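Long-range contact in hypothetical fimbrial assembly protein (Parabacteroides distasonis, PDB 3R4R), which is a putative component of the fimbrium tip, part of the surface filaments that mediate cell adhesion and biofilm formation: residues A[42-54]-A[98-112]. Residues are numbered along the deposited sequence; the frame is centred on the assembly and turned at random.
Sequences LTIQNCHVAVFDK and VSVLVVANANNANNS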
# COMPACT_ATOMS: atom_id res chain seq x y z
N LEU A 42 6.09 7.63 2.94
CA LEU A 42 7.14 7.05 2.11
C LEU A 42 8.09 6.20 2.93
O LEU A 42 8.95 5.53 2.36
CB LEU A 42 7.95 8.15 1.38
CG LEU A 42 7.26 8.93 0.26
CD1 LEU A 42 8.04 10.22 -0.07
CD2 LEU A 42 7.06 8.07 -0.97
N THR A 43 7.97 6.26 4.27
CA THR A 43 8.87 5.57 5.20
C THR A 43 8.64 4.08 5.19
O THR A 43 7.50 3.60 5.20
CB THR A 43 8.69 6.11 6.64
OG1 THR A 43 9.04 7.48 6.63
CG2 THR A 43 9.58 5.42 7.67
N ILE A 44 9.76 3.35 5.22
CA ILE A 44 9.84 1.92 5.38
C ILE A 44 10.64 1.69 6.66
O ILE A 44 11.80 2.12 6.74
CB ILE A 44 10.43 1.22 4.13
CG1 ILE A 44 9.56 1.48 2.91
CG2 ILE A 44 10.61 -0.30 4.39
CD1 ILE A 44 10.17 1.00 1.62
N GLN A 45 10.01 1.06 7.67
CA GLN A 45 10.63 0.78 8.96
C GLN A 45 11.17 -0.63 8.99
O GLN A 45 12.09 -0.91 9.75
CB GLN A 45 9.64 1.00 10.11
CG GLN A 45 9.17 2.45 10.25
CD GLN A 45 8.37 2.66 11.51
OE1 GLN A 45 8.82 2.39 12.62
NE2 GLN A 45 7.21 3.27 11.37
N ASN A 46 10.63 -1.52 8.15
CA ASN A 46 11.00 -2.94 8.05
C ASN A 46 10.47 -3.53 6.74
O ASN A 46 9.53 -2.99 6.17
CB ASN A 46 10.44 -3.72 9.25
CG ASN A 46 8.93 -3.75 9.36
OD1 ASN A 46 8.23 -4.38 8.56
ND2 ASN A 46 8.39 -3.17 10.41
N CYS A 47 11.04 -4.63 6.28
CA CYS A 47 10.56 -5.30 5.07
C CYS A 47 10.97 -6.76 5.09
O CYS A 47 11.87 -7.17 5.82
CB CYS A 47 11.05 -4.62 3.79
SG CYS A 47 12.85 -4.66 3.53
N HIS A 48 10.27 -7.53 4.26
CA HIS A 48 10.47 -8.93 3.95
C HIS A 48 10.83 -9.02 2.48
O HIS A 48 10.10 -8.50 1.64
CB HIS A 48 9.22 -9.77 4.32
CG HIS A 48 9.30 -11.20 3.86
ND1 HIS A 48 9.95 -12.16 4.61
CD2 HIS A 48 8.78 -11.78 2.76
CE1 HIS A 48 9.82 -13.29 3.92
NE2 HIS A 48 9.14 -13.10 2.80
N VAL A 49 11.98 -9.62 2.18
CA VAL A 49 12.42 -9.78 0.79
C VAL A 49 12.49 -11.28 0.52
O VAL A 49 13.05 -12.03 1.31
CB VAL A 49 13.77 -9.04 0.51
CG1 VAL A 49 14.32 -9.36 -0.87
CG2 VAL A 49 13.61 -7.54 0.70
N ALA A 50 11.84 -11.69 -0.55
CA ALA A 50 11.79 -13.08 -0.97
C ALA A 50 12.33 -13.22 -2.38
O ALA A 50 12.02 -12.38 -3.22
CB ALA A 50 10.35 -13.60 -0.87
N VAL A 51 13.15 -14.25 -2.64
CA VAL A 51 13.74 -14.55 -3.95
C VAL A 51 13.23 -15.94 -4.39
O VAL A 51 13.32 -16.90 -3.62
CB VAL A 51 15.30 -14.46 -3.98
CG1 VAL A 51 15.86 -14.84 -5.34
CG2 VAL A 51 15.77 -13.06 -3.59
N PHE A 52 12.69 -16.02 -5.61
CA PHE A 52 12.10 -17.25 -6.16
C PHE A 52 12.75 -17.68 -7.45
O PHE A 52 13.13 -16.81 -8.24
CB PHE A 52 10.59 -17.05 -6.44
CG PHE A 52 9.77 -16.56 -5.29
CD1 PHE A 52 9.16 -17.45 -4.41
CD2 PHE A 52 9.56 -15.20 -5.09
CE1 PHE A 52 8.39 -17.00 -3.35
CE2 PHE A 52 8.78 -14.74 -4.03
CZ PHE A 52 8.20 -15.64 -3.16
N ASP A 53 12.75 -19.00 -7.72
CA ASP A 53 13.25 -19.52 -9.00
C ASP A 53 12.14 -19.41 -10.08
O ASP A 53 11.06 -18.89 -9.80
CB ASP A 53 13.79 -20.97 -8.86
CG ASP A 53 12.84 -22.07 -8.39
OD1 ASP A 53 11.61 -21.89 -8.51
OD2 ASP A 53 13.33 -23.15 -8.01
N LYS A 54 12.40 -19.92 -11.30
CA LYS A 54 11.45 -19.88 -12.42
C LYS A 54 10.15 -20.66 -12.10
O LYS A 54 9.09 -20.30 -12.61
CB LYS A 54 12.10 -20.45 -13.71
CG LYS A 54 12.50 -21.92 -13.69
CD LYS A 54 12.91 -22.38 -15.10
CE LYS A 54 13.20 -23.85 -15.21
NZ LYS A 54 13.55 -24.24 -16.61
N VAL A 98 15.65 -15.19 -11.87
CA VAL A 98 14.89 -15.22 -10.61
C VAL A 98 13.95 -13.98 -10.48
O VAL A 98 14.05 -13.04 -11.25
CB VAL A 98 15.83 -15.31 -9.36
CG1 VAL A 98 16.46 -16.69 -9.22
CG2 VAL A 98 16.90 -14.22 -9.36
N SER A 99 13.01 -14.02 -9.52
CA SER A 99 12.13 -12.88 -9.23
C SER A 99 12.24 -12.54 -7.73
O SER A 99 12.39 -13.44 -6.88
CB SER A 99 10.68 -13.12 -9.65
OG SER A 99 9.93 -13.95 -8.78
N VAL A 100 12.21 -11.24 -7.42
CA VAL A 100 12.31 -10.75 -6.05
C VAL A 100 11.00 -9.98 -5.70
O VAL A 100 10.58 -9.10 -6.43
CB VAL A 100 13.60 -9.89 -5.84
CG1 VAL A 100 13.81 -8.84 -6.93
CG2 VAL A 100 13.63 -9.23 -4.46
N LEU A 101 10.35 -10.39 -4.59
CA LEU A 101 9.13 -9.82 -4.01
C LEU A 101 9.45 -9.12 -2.68
O LEU A 101 10.10 -9.71 -1.82
CB LEU A 101 8.03 -10.90 -3.80
CG LEU A 101 6.71 -10.41 -3.14
CD1 LEU A 101 5.84 -9.70 -4.14
CD2 LEU A 101 5.93 -11.55 -2.57
N VAL A 102 9.01 -7.87 -2.51
CA VAL A 102 9.28 -7.12 -1.28
C VAL A 102 7.95 -6.75 -0.60
O VAL A 102 7.04 -6.24 -1.25
CB VAL A 102 10.13 -5.85 -1.60
CG1 VAL A 102 10.43 -5.04 -0.35
CG2 VAL A 102 11.43 -6.21 -2.33
N VAL A 103 7.80 -7.07 0.69
CA VAL A 103 6.64 -6.68 1.49
C VAL A 103 7.18 -5.75 2.58
O VAL A 103 7.94 -6.20 3.44
CB VAL A 103 5.76 -7.82 2.06
CG1 VAL A 103 4.55 -7.25 2.83
CG2 VAL A 103 5.30 -8.76 0.96
N ALA A 104 6.84 -4.45 2.51
CA ALA A 104 7.35 -3.47 3.47
C ALA A 104 6.33 -3.17 4.58
O ALA A 104 5.14 -3.09 4.31
CB ALA A 104 7.71 -2.19 2.75
N ASN A 105 6.84 -3.00 5.82
CA ASN A 105 6.19 -2.58 7.08
C ASN A 105 5.12 -3.56 7.57
O ASN A 105 4.20 -3.13 8.28
CB ASN A 105 5.54 -1.20 6.93
CG ASN A 105 6.51 -0.08 6.70
OD1 ASN A 105 7.64 -0.07 7.20
ND2 ASN A 105 6.05 0.95 6.08
N ALA A 106 5.32 -4.88 7.34
CA ALA A 106 4.38 -5.94 7.77
C ALA A 106 5.07 -6.97 8.70
O ALA A 106 4.39 -7.85 9.23
CB ALA A 106 3.80 -6.64 6.56
N ASN A 107 6.38 -6.82 8.95
CA ASN A 107 7.13 -7.71 9.85
C ASN A 107 6.65 -7.60 11.29
O ASN A 107 6.04 -6.61 11.68
CB ASN A 107 8.67 -7.42 9.82
CG ASN A 107 9.41 -7.62 8.53
OD1 ASN A 107 8.86 -8.05 7.51
ND2 ASN A 107 10.70 -7.31 8.54
N ASN A 108 6.96 -8.63 12.08
CA ASN A 108 6.77 -8.70 13.52
C ASN A 108 8.08 -8.17 14.15
O ASN A 108 8.97 -7.75 13.41
CB ASN A 108 6.41 -10.14 13.95
CG ASN A 108 5.16 -10.75 13.39
OD1 ASN A 108 5.14 -11.95 13.07
ND2 ASN A 108 4.08 -10.00 13.29
N ALA A 109 8.23 -8.21 15.46
CA ALA A 109 9.43 -7.71 16.12
C ALA A 109 10.75 -8.33 15.60
O ALA A 109 11.69 -7.58 15.36
CB ALA A 109 9.35 -7.97 17.60
N ASN A 110 10.83 -9.69 15.44
CA ASN A 110 12.04 -10.44 15.06
C ASN A 110 11.90 -11.27 13.77
O ASN A 110 12.87 -11.88 13.31
CB ASN A 110 12.41 -11.43 16.20
CG ASN A 110 12.34 -10.89 17.61
OD1 ASN A 110 11.62 -11.45 18.46
ND2 ASN A 110 12.99 -9.75 17.87
N ASN A 111 10.69 -11.38 13.25
CA ASN A 111 10.42 -12.22 12.08
C ASN A 111 9.27 -11.63 11.28
O ASN A 111 8.76 -10.58 11.66
CB ASN A 111 10.11 -13.69 12.52
CG ASN A 111 8.82 -13.95 13.31
OD1 ASN A 111 8.13 -13.06 13.81
ND2 ASN A 111 8.46 -15.22 13.44
N SER A 112 8.83 -12.30 10.19
CA SER A 112 7.68 -11.80 9.44
C SER A 112 6.57 -12.86 9.40
O SER A 112 6.85 -14.06 9.53
CB SER A 112 8.06 -11.39 8.02
OG SER A 112 8.05 -12.49 7.12
O HOH W 1 5.58 -3.95 11.28
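The amide of Asn105, just past strand 98-104, bonds through both its O and its N to Gln45 and Thr43, in the loop before strand 46-52. CB leaves the backbone pointing away from segment 42-54, and chi1 of -66°, with CG anti to the carbonyl carbon and beside the backbone N, is part of what carries the amide back to it. Asn105 OD1 accepts from Gln45 N at 2.7 Å, the donor lying in the carbonyl plane and the bond nearly straight (167° at the hydrogen), and a weak bond from Asn46 N reaches the same oxygen. Asn105 ND2 donates to Thr43 O at 3.1 Å, an acceptor in its amide plane, and also to Leu142 O. A leucine in place of Asn105 would probably leave Gln45 N, Thr43 O and Leu142 O without these mates and the turn into strand 46-52 less firmly held. Beyond this junction, strands 46-52 and 98-104 run antiparallel, with His48-Val103, Ala50-Leu101 and Phe52-Ser99 as hydrogen-bonded pairs; strands 58-65 and 144-152 flank them in the beta-sheet of the N-terminal part of this FimA/Mfa1-family fimbrillin, a protein described as transthyretin-like. Val49 and Val102, on one face, lie side by side and point the same way, CG2 to CG2 at 4.0 Å, while Val163 of strand 161-179 packs on Val102. On the other face, Leu101 CB meets the Phe52 ring at its edge, 3.9 Å from CE2. Asn107 runs past Asn46 in the opposite direction, their amide planes 18° apart; Asn107 N donates to Asn46 OD1 at 3.1 Å from above the carbonyl plane, and Asn107 ND2 reaches Cys47 O at 3.0 Å, again from above. A water accepts from Asn46 ND2 and donates to Asn107 O.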